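Local coordinates for protein D-mannonate dehydratase (Streptococcus suis, PDB 3BDK) that probably catalyses the manganese- or iron-dependent dehydration of D-mannonate to 2-dehydro-3-deoxy-D-gluconate in the breakdown of hexuronates, at residues A[92-106]-A[194-206]. Sequence-based numbering, arbitrary orientation.
Sequences IKQGKPNRDALIENY and LWANLEYFIKAIL
R99 lays its guanidinium flat on the ring of Y200, the planes 13° apart and CZ 3.4 Å from the ring centroid, a stacked cation-pi contact. CG of R99 stands between its backbone N and carbonyl carbon, and the chain runs extended to NE, which carries the charged group over the aromatic face. The same tyrosine is held at its far end, where OH donates to OD1 of D100 over 3.1 Å, on the syn side but 30° out of the carboxylate plane.

A second polar link ties helix 191-210 to the C-terminal end of the helix containing K93. ND2 of N197 donates to the carbonyl O of K93 (2.8 Å). G95, at positive phi, is the first residue to leave helical geometry, in a Schellman motif, and its CA lies 5.2 Å from CA of N197. NZ of K93 hydrogen-bonds M126 O.

I103 is a knob among Y200, F201, A204 and I205, its CD1 at the tyrosine edge and CG2 4.0 Å from CB of A204. F201 points its edge at the face of Y106 in a T-shaped pair, centroids 5.3 Å apart, while CG2 of I92 lies 3.5 Å from CD2 of F201. Y106 and F201 also touch Y123 of strand 120-123. Segments 99-106 and 194-206, crossing at -41°, bring helices 99-114 and 191-210 together as neighbours in the outer helical layer of the xylose isomerase-like TIM barrel.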
loop_
_atom_site.group_PDB
_atom_site.type_symbol
_atom_site.label_atom_id
_atom_site.label_comp_id
_atom_site.label_asym_id
_atom_site.label_seq_id
_atom_site.Cartn_x
_atom_site.Cartn_y
_atom_site.Cartn_z
ATOM N N ILE A 92 -9.510 -27.176 -27.816
ATOM C CA ILE A 92 -9.565 -25.968 -28.641
ATOM C C ILE A 92 -8.151 -25.498 -28.953
ATOM O O ILE A 92 -7.840 -25.183 -30.102
ATOM C CB ILE A 92 -10.384 -24.817 -28.015
ATOM C CG1 ILE A 92 -11.851 -25.223 -27.877
ATOM C CG2 ILE A 92 -10.272 -23.558 -28.881
ATOM C CD1 ILE A 92 -12.651 -24.357 -26.909
ATOM N N LYS A 93 -7.305 -25.474 -27.923
ATOM C CA LYS A 93 -5.905 -25.076 -28.054
ATOM C C LYS A 93 -5.168 -25.951 -29.074
ATOM O O LYS A 93 -4.364 -25.439 -29.858
ATOM C CB LYS A 93 -5.193 -25.129 -26.689
ATOM C CG LYS A 93 -5.407 -23.930 -25.743
ATOM C CD LYS A 93 -4.803 -24.229 -24.362
ATOM C CE LYS A 93 -5.038 -23.104 -23.355
ATOM N NZ LYS A 93 -4.715 -23.503 -21.952
ATOM N N GLN A 94 -5.460 -27.255 -29.069
ATOM C CA GLN A 94 -4.839 -28.227 -29.979
ATOM C C GLN A 94 -5.476 -28.282 -31.376
ATOM O O GLN A 94 -4.969 -28.973 -32.261
ATOM C CB GLN A 94 -4.894 -29.625 -29.370
ATOM C CG GLN A 94 -3.779 -29.958 -28.420
ATOM C CD GLN A 94 -4.105 -31.169 -27.549
ATOM O OE1 GLN A 94 -3.417 -32.196 -27.593
ATOM N NE2 GLN A 94 -5.157 -31.054 -26.751
ATOM N N GLY A 95 -6.582 -27.570 -31.573
ATOM C CA GLY A 95 -7.340 -27.633 -32.830
ATOM C C GLY A 95 -7.908 -29.001 -33.212
ATOM O O GLY A 95 -7.986 -29.341 -34.401
ATOM N N LYS A 96 -8.314 -29.795 -32.225
ATOM C CA LYS A 96 -8.887 -31.121 -32.494
ATOM C C LYS A 96 -10.353 -31.019 -33.009
ATOM O O LYS A 96 -11.026 -30.010 -32.749
ATOM C CB LYS A 96 -8.742 -32.016 -31.252
ATOM C CG LYS A 96 -7.284 -32.229 -30.804
ATOM C CD LYS A 96 -7.188 -33.009 -29.501
ATOM C CE LYS A 96 -7.098 -34.517 -29.751
ATOM N NZ LYS A 96 -7.829 -35.323 -28.717
ATOM N N PRO A 97 -10.859 -32.051 -33.736
ATOM C CA PRO A 97 -12.084 -31.876 -34.555
ATOM C C PRO A 97 -13.321 -31.587 -33.707
ATOM O O PRO A 97 -14.165 -30.756 -34.078
ATOM C CB PRO A 97 -12.241 -33.228 -35.258
ATOM C CG PRO A 97 -10.945 -33.929 -35.079
ATOM C CD PRO A 97 -10.377 -33.440 -33.789
ATOM N N ASN A 98 -13.391 -32.275 -32.570
ATOM C CA ASN A 98 -14.339 -32.032 -31.490
ATOM C C ASN A 98 -14.300 -30.653 -30.857
ATOM O O ASN A 98 -14.785 -30.497 -29.745
ATOM C CB ASN A 98 -13.999 -32.996 -30.360
ATOM C CG ASN A 98 -12.540 -32.886 -29.941
ATOM O OD1 ASN A 98 -11.654 -33.401 -30.628
ATOM N ND2 ASN A 98 -12.283 -32.199 -28.831
ATOM N N ARG A 99 -13.700 -29.668 -31.510
ATOM C CA ARG A 99 -13.552 -28.364 -30.883
ATOM C C ARG A 99 -14.803 -27.512 -30.958
ATOM O O ARG A 99 -15.066 -26.745 -30.032
ATOM C CB ARG A 99 -12.334 -27.594 -31.417
ATOM C CG ARG A 99 -12.431 -27.059 -32.860
ATOM C CD ARG A 99 -11.087 -26.528 -33.324
ATOM N NE ARG A 99 -11.018 -26.324 -34.768
ATOM C CZ ARG A 99 -9.980 -25.781 -35.405
ATOM N NH1 ARG A 99 -8.907 -25.376 -34.729
ATOM N NH2 ARG A 99 -10.016 -25.633 -36.720
ATOM N N ASP A 100 -15.561 -27.655 -32.048
ATOM C CA ASP A 100 -16.737 -26.814 -32.343
ATOM C C ASP A 100 -17.778 -26.764 -31.238
ATOM O O ASP A 100 -18.305 -25.697 -30.917
ATOM C CB ASP A 100 -17.410 -27.263 -33.642
ATOM C CG ASP A 100 -16.897 -26.511 -34.853
ATOM O OD1 ASP A 100 -16.534 -25.320 -34.701
ATOM O OD2 ASP A 100 -16.858 -27.113 -35.951
ATOM N N ALA A 101 -18.071 -27.935 -30.679
ATOM C CA ALA A 101 -18.985 -28.071 -29.560
ATOM C C ALA A 101 -18.421 -27.350 -28.331
ATOM O O ALA A 101 -19.140 -26.627 -27.647
ATOM C CB ALA A 101 -19.231 -29.550 -29.258
ATOM N N LEU A 102 -17.132 -27.546 -28.054
ATOM C CA LEU A 102 -16.505 -26.890 -26.908
ATOM C C LEU A 102 -16.601 -25.376 -27.070
ATOM O O LEU A 102 -16.997 -24.673 -26.134
ATOM C CB LEU A 102 -15.072 -27.394 -26.687
ATOM C CG LEU A 102 -15.009 -28.902 -26.349
ATOM C CD1 LEU A 102 -13.722 -29.547 -26.823
ATOM C CD2 LEU A 102 -15.214 -29.202 -24.879
ATOM N N ILE A 103 -16.305 -24.895 -28.276
ATOM C CA ILE A 103 -16.471 -23.479 -28.619
ATOM C C ILE A 103 -17.930 -23.035 -28.456
ATOM O O ILE A 103 -18.196 -21.898 -28.050
ATOM C CB ILE A 103 -15.943 -23.167 -30.043
ATOM C CG1 ILE A 103 -14.420 -23.322 -30.080
ATOM C CG2 ILE A 103 -16.355 -21.756 -30.494
ATOM C CD1 ILE A 103 -13.813 -23.259 -31.464
ATOM N N GLU A 104 -18.859 -23.940 -28.773
ATOM C CA GLU A 104 -20.284 -23.714 -28.512
ATOM C C GLU A 104 -20.538 -23.365 -27.050
ATOM O O GLU A 104 -21.030 -22.285 -26.730
ATOM C CB GLU A 104 -21.118 -24.941 -28.898
ATOM C CG GLU A 104 -21.490 -24.974 -30.352
ATOM C CD GLU A 104 -21.998 -23.631 -30.831
ATOM O OE1 GLU A 104 -22.926 -23.085 -30.181
ATOM O OE2 GLU A 104 -21.457 -23.125 -31.844
ATOM N N ASN A 105 -20.174 -24.291 -26.173
ATOM C CA ASN A 105 -20.309 -24.100 -24.746
ATOM C C ASN A 105 -19.650 -22.831 -24.246
ATOM O O ASN A 105 -20.139 -22.212 -23.301
ATOM C CB ASN A 105 -19.788 -25.333 -24.015
ATOM C CG ASN A 105 -20.757 -26.500 -24.103
ATOM O OD1 ASN A 105 -20.345 -27.658 -24.136
ATOM N ND2 ASN A 105 -22.062 -26.193 -24.149
ATOM N N TYR A 106 -18.551 -22.452 -24.908
ATOM C CA TYR A 106 -17.830 -21.200 -24.652
ATOM C C TYR A 106 -18.613 -19.986 -25.192
ATOM O O TYR A 106 -18.601 -18.925 -24.567
ATOM C CB TYR A 106 -16.410 -21.262 -25.248
ATOM C CG TYR A 106 -15.399 -20.358 -24.562
ATOM C CD1 TYR A 106 -15.308 -19.007 -24.892
ATOM C CD2 TYR A 106 -14.532 -20.855 -23.586
ATOM C CE1 TYR A 106 -14.396 -18.169 -24.266
ATOM C CE2 TYR A 106 -13.602 -20.013 -22.944
ATOM C CZ TYR A 106 -13.547 -18.667 -23.291
ATOM O OH TYR A 106 -12.646 -17.806 -22.685
ATOM N N LEU A 194 -0.505 -23.200 -33.629
ATOM C CA LEU A 194 -1.169 -22.644 -32.453
ATOM C C LEU A 194 -1.700 -21.257 -32.758
ATOM O O LEU A 194 -2.722 -20.857 -32.215
ATOM C CB LEU A 194 -0.229 -22.601 -31.252
ATOM C CG LEU A 194 -0.880 -22.412 -29.881
ATOM C CD1 LEU A 194 -1.681 -23.654 -29.495
ATOM C CD2 LEU A 194 0.152 -22.121 -28.844
ATOM N N TRP A 195 -1.016 -20.520 -33.621
ATOM C CA TRP A 195 -1.593 -19.276 -34.123
ATOM C C TRP A 195 -2.908 -19.585 -34.830
ATOM O O TRP A 195 -3.932 -19.004 -34.503
ATOM C CB TRP A 195 -0.624 -18.511 -35.039
ATOM C CG TRP A 195 0.355 -17.635 -34.287
ATOM C CD1 TRP A 195 1.701 -17.812 -34.195
ATOM C CD2 TRP A 195 0.057 -16.445 -33.527
ATOM N NE1 TRP A 195 2.258 -16.812 -33.438
ATOM C CE2 TRP A 195 1.271 -15.966 -33.010
ATOM C CE3 TRP A 195 -1.121 -15.743 -33.235
ATOM C CZ2 TRP A 195 1.346 -14.820 -32.219
ATOM C CZ3 TRP A 195 -1.046 -14.599 -32.446
ATOM C CH2 TRP A 195 0.172 -14.150 -31.948
ATOM N N ALA A 196 -2.873 -20.553 -35.743
ATOM C CA ALA A 196 -4.057 -21.016 -36.475
ATOM C C ALA A 196 -5.188 -21.503 -35.570
ATOM O O ALA A 196 -6.352 -21.222 -35.824
ATOM C CB ALA A 196 -3.674 -22.110 -37.464
ATOM N N ASN A 197 -4.850 -22.243 -34.526
ATOM C CA ASN A 197 -5.864 -22.712 -33.623
ATOM C C ASN A 197 -6.543 -21.545 -32.916
ATOM O O ASN A 197 -7.764 -21.577 -32.686
ATOM C CB ASN A 197 -5.270 -23.717 -32.653
ATOM C CG ASN A 197 -4.751 -24.959 -33.362
ATOM O OD1 ASN A 197 -4.991 -25.148 -34.551
ATOM N ND2 ASN A 197 -4.042 -25.807 -32.639
ATOM N N LEU A 198 -5.762 -20.503 -32.624
ATOM C CA LEU A 198 -6.242 -19.327 -31.924
ATOM C C LEU A 198 -7.085 -18.477 -32.833
ATOM O O LEU A 198 -8.143 -17.997 -32.435
ATOM C CB LEU A 198 -5.077 -18.481 -31.390
ATOM C CG LEU A 198 -5.393 -17.111 -30.752
ATOM C CD1 LEU A 198 -6.260 -17.235 -29.497
ATOM C CD2 LEU A 198 -4.116 -16.355 -30.432
ATOM N N GLU A 199 -6.601 -18.266 -34.049
ATOM C CA GLU A 199 -7.329 -17.469 -35.006
ATOM C C GLU A 199 -8.731 -18.040 -35.235
ATOM O O GLU A 199 -9.717 -17.302 -35.247
ATOM C CB GLU A 199 -6.561 -17.398 -36.306
ATOM C CG GLU A 199 -6.983 -16.216 -37.165
ATOM C CD GLU A 199 -6.513 -16.352 -38.581
ATOM O OE1 GLU A 199 -5.443 -16.980 -38.778
ATOM O OE2 GLU A 199 -7.224 -15.852 -39.486
ATOM N N TYR A 200 -8.801 -19.358 -35.389
ATOM C CA TYR A 200 -10.051 -20.072 -35.526
ATOM C C TYR A 200 -10.976 -19.781 -34.354
ATOM O O TYR A 200 -12.164 -19.493 -34.541
ATOM C CB TYR A 200 -9.773 -21.568 -35.585
ATOM C CG TYR A 200 -10.984 -22.432 -35.896
ATOM C CD1 TYR A 200 -11.364 -22.685 -37.221
ATOM C CD2 TYR A 200 -11.730 -23.014 -34.873
ATOM C CE1 TYR A 200 -12.459 -23.489 -37.515
ATOM C CE2 TYR A 200 -12.827 -23.818 -35.150
ATOM C CZ TYR A 200 -13.188 -24.059 -36.474
ATOM O OH TYR A 200 -14.278 -24.858 -36.756
ATOM N N PHE A 201 -10.415 -19.873 -33.151
ATOM C CA PHE A 201 -11.118 -19.591 -31.892
ATOM C C PHE A 201 -11.593 -18.136 -31.807
ATOM O O PHE A 201 -12.726 -17.877 -31.432
ATOM C CB PHE A 201 -10.193 -19.943 -30.714
ATOM C CG PHE A 201 -10.740 -19.596 -29.357
ATOM C CD1 PHE A 201 -10.227 -18.513 -28.646
ATOM C CD2 PHE A 201 -11.726 -20.384 -28.762
ATOM C CE1 PHE A 201 -10.705 -18.200 -27.385
ATOM C CE2 PHE A 201 -12.206 -20.085 -27.490
ATOM C CZ PHE A 201 -11.704 -18.987 -26.803
ATOM N N ILE A 202 -10.719 -17.207 -32.175
ATOM C CA ILE A 202 -11.012 -15.782 -32.110
ATOM C C ILE A 202 -12.162 -15.418 -33.047
ATOM O O ILE A 202 -13.195 -14.917 -32.598
ATOM C CB ILE A 202 -9.747 -14.916 -32.392
ATOM C CG1 ILE A 202 -8.774 -14.957 -31.205
ATOM C CG2 ILE A 202 -10.101 -13.486 -32.720
ATOM C CD1 ILE A 202 -9.365 -14.579 -29.828
ATOM N N LYS A 203 -12.016 -15.694 -34.340
ATOM C CA LYS A 203 -13.048 -15.243 -35.274
ATOM C C LYS A 203 -14.362 -15.944 -35.015
ATOM O O LYS A 203 -15.406 -15.433 -35.384
ATOM C CB LYS A 203 -12.613 -15.271 -36.754
ATOM C CG LYS A 203 -12.032 -16.585 -37.264
ATOM C CD LYS A 203 -11.550 -16.474 -38.722
ATOM C CE LYS A 203 -10.509 -15.385 -38.868
ATOM N NZ LYS A 203 -9.629 -15.341 -37.661
ATOM N N ALA A 204 -14.295 -17.087 -34.344
ATOM C CA ALA A 204 -15.480 -17.780 -33.858
ATOM C C ALA A 204 -16.239 -16.982 -32.777
ATOM O O ALA A 204 -17.461 -16.788 -32.890
ATOM C CB ALA A 204 -15.112 -19.172 -33.331
ATOM N N ILE A 205 -15.510 -16.515 -31.753
ATOM C CA ILE A 205 -16.122 -15.999 -30.522
ATOM C C ILE A 205 -16.342 -14.488 -30.451
ATOM O O ILE A 205 -17.137 -14.017 -29.636
ATOM C CB ILE A 205 -15.363 -16.455 -29.228
ATOM C CG1 ILE A 205 -14.011 -15.745 -29.087
ATOM C CG2 ILE A 205 -15.222 -17.971 -29.181
ATOM C CD1 ILE A 205 -13.437 -15.805 -27.690
ATOM N N LEU A 206 -15.654 -13.728 -31.290
ATOM C CA LEU A 206 -15.714 -12.282 -31.173
ATOM C C LEU A 206 -17.081 -11.646 -31.460
ATOM O O LEU A 206 -17.591 -10.914 -30.615
ATOM C CB LEU A 206 -14.567 -11.616 -31.931
ATOM C CG LEU A 206 -13.347 -11.244 -31.067
ATOM C CD1 LEU A 206 -13.455 -9.823 -30.497
ATOM C CD2 LEU A 206 -13.077 -12.248 -29.949
#